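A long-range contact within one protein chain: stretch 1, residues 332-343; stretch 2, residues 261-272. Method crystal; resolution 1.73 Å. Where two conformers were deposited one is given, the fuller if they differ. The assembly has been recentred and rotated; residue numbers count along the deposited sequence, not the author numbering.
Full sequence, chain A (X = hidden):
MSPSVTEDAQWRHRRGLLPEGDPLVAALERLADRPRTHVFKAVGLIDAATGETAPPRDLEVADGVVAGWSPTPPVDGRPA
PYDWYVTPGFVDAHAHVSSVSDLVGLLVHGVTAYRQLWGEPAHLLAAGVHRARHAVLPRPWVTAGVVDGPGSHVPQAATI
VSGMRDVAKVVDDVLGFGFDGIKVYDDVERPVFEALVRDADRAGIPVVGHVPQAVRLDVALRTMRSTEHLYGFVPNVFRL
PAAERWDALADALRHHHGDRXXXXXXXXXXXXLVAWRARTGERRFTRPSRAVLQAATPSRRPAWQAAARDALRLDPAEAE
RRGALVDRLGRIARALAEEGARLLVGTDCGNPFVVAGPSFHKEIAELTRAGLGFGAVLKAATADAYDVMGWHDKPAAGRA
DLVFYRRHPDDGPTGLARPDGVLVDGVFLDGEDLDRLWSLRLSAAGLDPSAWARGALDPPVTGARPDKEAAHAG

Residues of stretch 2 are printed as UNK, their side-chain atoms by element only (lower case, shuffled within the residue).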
# COMPACT_ATOMS: atom_id res chain seq x y z
N ILE A 332 17.45 0.79 9.11
CA ILE A 332 17.00 -0.39 9.87
C ILE A 332 16.22 -1.34 8.97
O ILE A 332 16.45 -2.56 9.00
CB ILE A 332 16.16 0.03 11.08
CG1 ILE A 332 17.04 0.74 12.11
CG2 ILE A 332 15.52 -1.22 11.70
CD1 ILE A 332 16.28 1.32 13.27
N ALA A 333 15.33 -0.79 8.13
CA ALA A 333 14.60 -1.59 7.14
C ALA A 333 15.56 -2.31 6.21
O ALA A 333 15.41 -3.51 5.96
CB ALA A 333 13.64 -0.69 6.34
N ARG A 334 16.64 -1.61 5.75
CA ARG A 334 17.62 -2.28 4.89
C ARG A 334 18.33 -3.39 5.63
O ARG A 334 18.55 -4.49 5.10
CB ARG A 334 18.65 -1.31 4.33
CG ARG A 334 19.70 -2.04 3.42
CD ARG A 334 20.72 -1.12 2.82
NE ARG A 334 21.48 -0.38 3.82
CZ ARG A 334 22.56 0.34 3.56
NH1 ARG A 334 23.05 0.40 2.33
NH2 ARG A 334 23.17 0.98 4.55
N ALA A 335 18.71 -3.13 6.88
CA ALA A 335 19.44 -4.12 7.65
C ALA A 335 18.57 -5.35 7.92
O ALA A 335 19.06 -6.48 7.91
CB ALA A 335 19.91 -3.50 8.98
N LEU A 336 17.27 -5.13 8.14
CA LEU A 336 16.34 -6.24 8.28
C LEU A 336 16.29 -7.10 7.01
O LEU A 336 16.33 -8.34 7.07
CB LEU A 336 14.96 -5.69 8.65
CG LEU A 336 14.76 -5.29 10.10
CD1 LEU A 336 13.48 -4.44 10.30
CD2 LEU A 336 14.70 -6.54 10.96
N ALA A 337 16.21 -6.45 5.84
CA ALA A 337 16.21 -7.18 4.58
C ALA A 337 17.48 -8.00 4.43
O ALA A 337 17.44 -9.17 4.01
CB ALA A 337 16.05 -6.22 3.42
N GLU A 338 18.62 -7.43 4.81
CA GLU A 338 19.89 -8.16 4.74
C GLU A 338 19.92 -9.33 5.70
O GLU A 338 20.62 -10.31 5.43
CB GLU A 338 21.07 -7.21 5.00
CG GLU A 338 21.41 -6.34 3.80
CD GLU A 338 22.28 -5.13 4.16
OE1 GLU A 338 22.71 -5.01 5.32
OE2 GLU A 338 22.51 -4.29 3.26
N GLU A 339 19.17 -9.28 6.80
CA GLU A 339 19.07 -10.45 7.68
C GLU A 339 18.03 -11.46 7.20
O GLU A 339 17.87 -12.50 7.83
CB GLU A 339 18.72 -10.04 9.12
CG GLU A 339 19.77 -9.20 9.81
CD GLU A 339 21.00 -9.99 10.14
OE1 GLU A 339 20.90 -11.24 10.23
OE2 GLU A 339 22.06 -9.37 10.30
N GLY A 340 17.30 -11.17 6.13
CA GLY A 340 16.34 -12.10 5.57
C GLY A 340 14.89 -11.75 5.80
O GLY A 340 14.02 -12.57 5.46
N ALA A 341 14.59 -10.62 6.45
CA ALA A 341 13.20 -10.16 6.54
C ALA A 341 12.67 -9.88 5.14
O ALA A 341 13.41 -9.63 4.19
CB ALA A 341 13.06 -8.88 7.36
N ARG A 342 11.36 -9.89 5.03
CA ARG A 342 10.67 -9.78 3.75
C ARG A 342 9.97 -8.44 3.77
O ARG A 342 8.87 -8.28 4.31
CB ARG A 342 9.73 -10.99 3.51
CG ARG A 342 10.50 -12.32 3.46
CD ARG A 342 9.59 -13.54 3.35
NE ARG A 342 9.12 -13.62 1.96
CZ ARG A 342 8.33 -14.58 1.50
NH1 ARG A 342 7.95 -15.58 2.29
NH2 ARG A 342 7.93 -14.55 0.24
N LEU A 343 10.57 -7.46 3.11
CA LEU A 343 10.01 -6.12 3.16
C LEU A 343 8.79 -5.98 2.23
O LEU A 343 8.66 -6.69 1.24
CB LEU A 343 11.04 -5.10 2.76
CG LEU A 343 12.14 -4.85 3.78
CD1 LEU A 343 13.17 -3.86 3.13
CD2 LEU A 343 11.63 -4.28 5.03
N UNK A 261 17.97 -8.28 15.10
CA UNK A 261 17.30 -8.24 13.80
C UNK A 261 17.15 -9.61 13.14
O UNK A 261 16.21 -9.83 12.39
c UNK A 261 18.20 -5.85 13.26
c UNK A 261 16.89 -5.22 13.64
c UNK A 261 18.04 -7.31 12.83
c UNK A 261 18.84 -5.03 12.15
N UNK A 262 18.10 -10.53 13.39
CA UNK A 262 18.01 -11.87 12.80
C UNK A 262 16.76 -12.62 13.26
O UNK A 262 16.38 -13.61 12.62
c UNK A 262 19.25 -12.69 13.16
N UNK A 263 16.13 -12.19 14.35
CA UNK A 263 14.83 -12.75 14.71
C UNK A 263 13.80 -12.47 13.62
O UNK A 263 12.76 -13.14 13.58
c UNK A 263 14.86 -12.00 18.54
c UNK A 263 14.38 -12.17 16.04
o UNK A 263 15.72 -12.08 19.45
c UNK A 263 15.06 -12.81 17.26
o UNK A 263 13.84 -11.28 18.65
N UNK A 264 14.05 -11.51 12.74
CA UNK A 264 13.07 -11.17 11.72
C UNK A 264 13.24 -11.95 10.43
O UNK A 264 12.47 -11.73 9.49
c UNK A 264 13.11 -9.67 11.43
N UNK A 265 14.19 -12.87 10.35
CA UNK A 265 14.40 -13.59 9.10
C UNK A 265 13.16 -14.37 8.72
O UNK A 265 12.60 -15.09 9.55
c UNK A 265 15.62 -14.51 9.21
N UNK A 266 12.72 -14.21 7.48
CA UNK A 266 11.52 -14.83 6.98
C UNK A 266 10.23 -14.13 7.30
O UNK A 266 9.19 -14.56 6.80
N UNK A 267 10.25 -13.08 8.08
CA UNK A 267 9.01 -12.42 8.45
C UNK A 267 8.79 -11.15 7.63
O UNK A 267 9.74 -10.48 7.22
c UNK A 267 9.04 -12.14 9.94
c UNK A 267 9.89 -14.94 12.09
c UNK A 267 9.07 -13.41 10.75
c UNK A 267 8.19 -14.44 10.81
n UNK A 267 8.72 -15.37 11.67
n UNK A 267 10.13 -13.77 11.54
N UNK A 268 7.50 -10.86 7.39
CA UNK A 268 7.10 -9.75 6.54
C UNK A 268 7.06 -8.49 7.38
O UNK A 268 6.40 -8.46 8.42
c UNK A 268 6.04 -12.01 2.74
c UNK A 268 5.36 -12.40 5.37
c UNK A 268 5.63 -13.25 3.16
c UNK A 268 5.70 -11.14 4.95
c UNK A 268 5.30 -13.45 4.49
c UNK A 268 5.74 -9.98 5.93
c UNK A 268 6.07 -10.96 3.64
N UNK A 269 7.76 -7.44 6.91
CA UNK A 269 7.90 -6.16 7.60
C UNK A 269 7.47 -5.06 6.63
O UNK A 269 8.03 -4.96 5.56
c UNK A 269 9.70 -6.97 9.10
c UNK A 269 9.35 -5.94 8.06
c UNK A 269 9.53 -4.54 8.59
N UNK A 270 6.51 -4.23 7.04
CA UNK A 270 5.99 -3.13 6.23
C UNK A 270 6.30 -1.83 6.96
O UNK A 270 5.54 -1.40 7.82
s UNK A 270 3.83 -2.05 4.93
c UNK A 270 4.47 -3.30 6.00
N UNK A 271 7.43 -1.16 6.65
CA UNK A 271 7.89 -0.06 7.52
C UNK A 271 7.17 1.27 7.32
O UNK A 271 7.29 2.14 8.19
c UNK A 271 9.52 -0.52 5.78
c UNK A 271 8.46 -1.63 5.70
c UNK A 271 9.39 0.06 7.16
N UNK A 272 6.46 1.46 6.21
CA UNK A 272 5.77 2.70 5.88
C UNK A 272 6.64 3.92 6.16
O UNK A 272 6.25 4.84 6.87
o UNK A 272 4.55 2.98 7.96
c UNK A 272 4.41 2.84 6.56
c UNK A 272 3.54 1.63 6.31
O HOH W 1 8.71 -16.42 4.91

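Position 261 has four side-chain carbons, forked at the second. CB lies 4.0 Å from Glu-339 CG, and the two fork tips approach Ala-335 CB and Leu-336 CD2. This is Leu-261, its CA-to-CB bond pointing toward stretch 1. CD1 is 3.7 Å from Ala-335 CB, and CD2 is 3.7 Å from Leu-336 CD2.

Position 262 carries one carbon, CB, 3.7 Å from Glu-339 OE1. It is Ala-262, poorly ordered.

Position 263 has three carbons in a row, the third holding two oxygens. Its CA-to-CB bond points away, and it touches nothing on stretch 1. The chain length and carboxylate give Glu-263.

Position 264 has a single carbon. The CA-to-CB bond points toward stretch 1, and CB sits 3.5 Å from Leu-336 CD2 and 4.1 Å from Ala-341 CB. It is Ala-264, buried.

Position 265 also has one carbon, with CB 3.3 Å from Glu-339 O. It is Ala-265.

Position 266 has no side-chain atoms. Its N donates to Gly-340 O, the two atoms 2.9 Å apart. Its phi is 83°, which favours glycine, and it lies inside a type II turn from Ala-264 to position 267. It is Gly-266.

Position 267 has one carbon and then a five-membered ring of three carbons and two nitrogens. Its CA-to-CB bond points away, and the ring stays clear of stretch 1. It is His-267, whose ND1 makes a weak hydrogen bond to Glu-263 O at 3.4 Å.

Position 268 has one carbon and a six-carbon ring without a hydroxyl. Arg-342 CD lies over the ring face, 4.2 Å from its centroid. It is Phe-268. Arg-342 NH1 is 3.4 Å from Phe-268 CZ, which lies over one face of the guanidinium.

Position 269 has one carbon bearing two more. These branches approach Ala-341 CB and Leu-336 CD1. It is Val-269. CG2 is 4.2 Å from Ala-341 CB, and CG1 is 4.3 Å from Leu-336 CD1.

Position 270 has one carbon and one sulfur, without contact to stretch 1. It is Cys-270.

Position 271 has three carbons closing a ring onto its own N. The ring approaches Ala-333 CB and Leu-343 CD2. It is Pro-271. CG is 4.2 Å from Ala-333 CB, and CD is 4.2 Å from Leu-343 CD2.

Position 272 has one carbon bearing an oxygen and a carbon. It is Thr-272, out of reach of stretch 1.

Two short parallel strands, 342-343 and 268-270, pair side by side. Arg-342 N donates to His-267 O at 2.8 Å, and Val-269 N donates to Arg-342 O at 2.9 Å. Arg-342 and Phe-268 share one sheet face; Leu-343 and Val-269 share the other. Gly-340 is the first residue after the helix to leave helical phi/psi. Its positive phi belongs to a Schellman motif, and the strand begins at Arg-342. Water 1 links Gly-266 O to Arg-342 NH1. Apolar contacts from Leu-336 to Leu-261, Ala-264 and Val-269 pack the helix against stretch 2.

Stretch 2 (261-272) LAEAAGHFVCPT
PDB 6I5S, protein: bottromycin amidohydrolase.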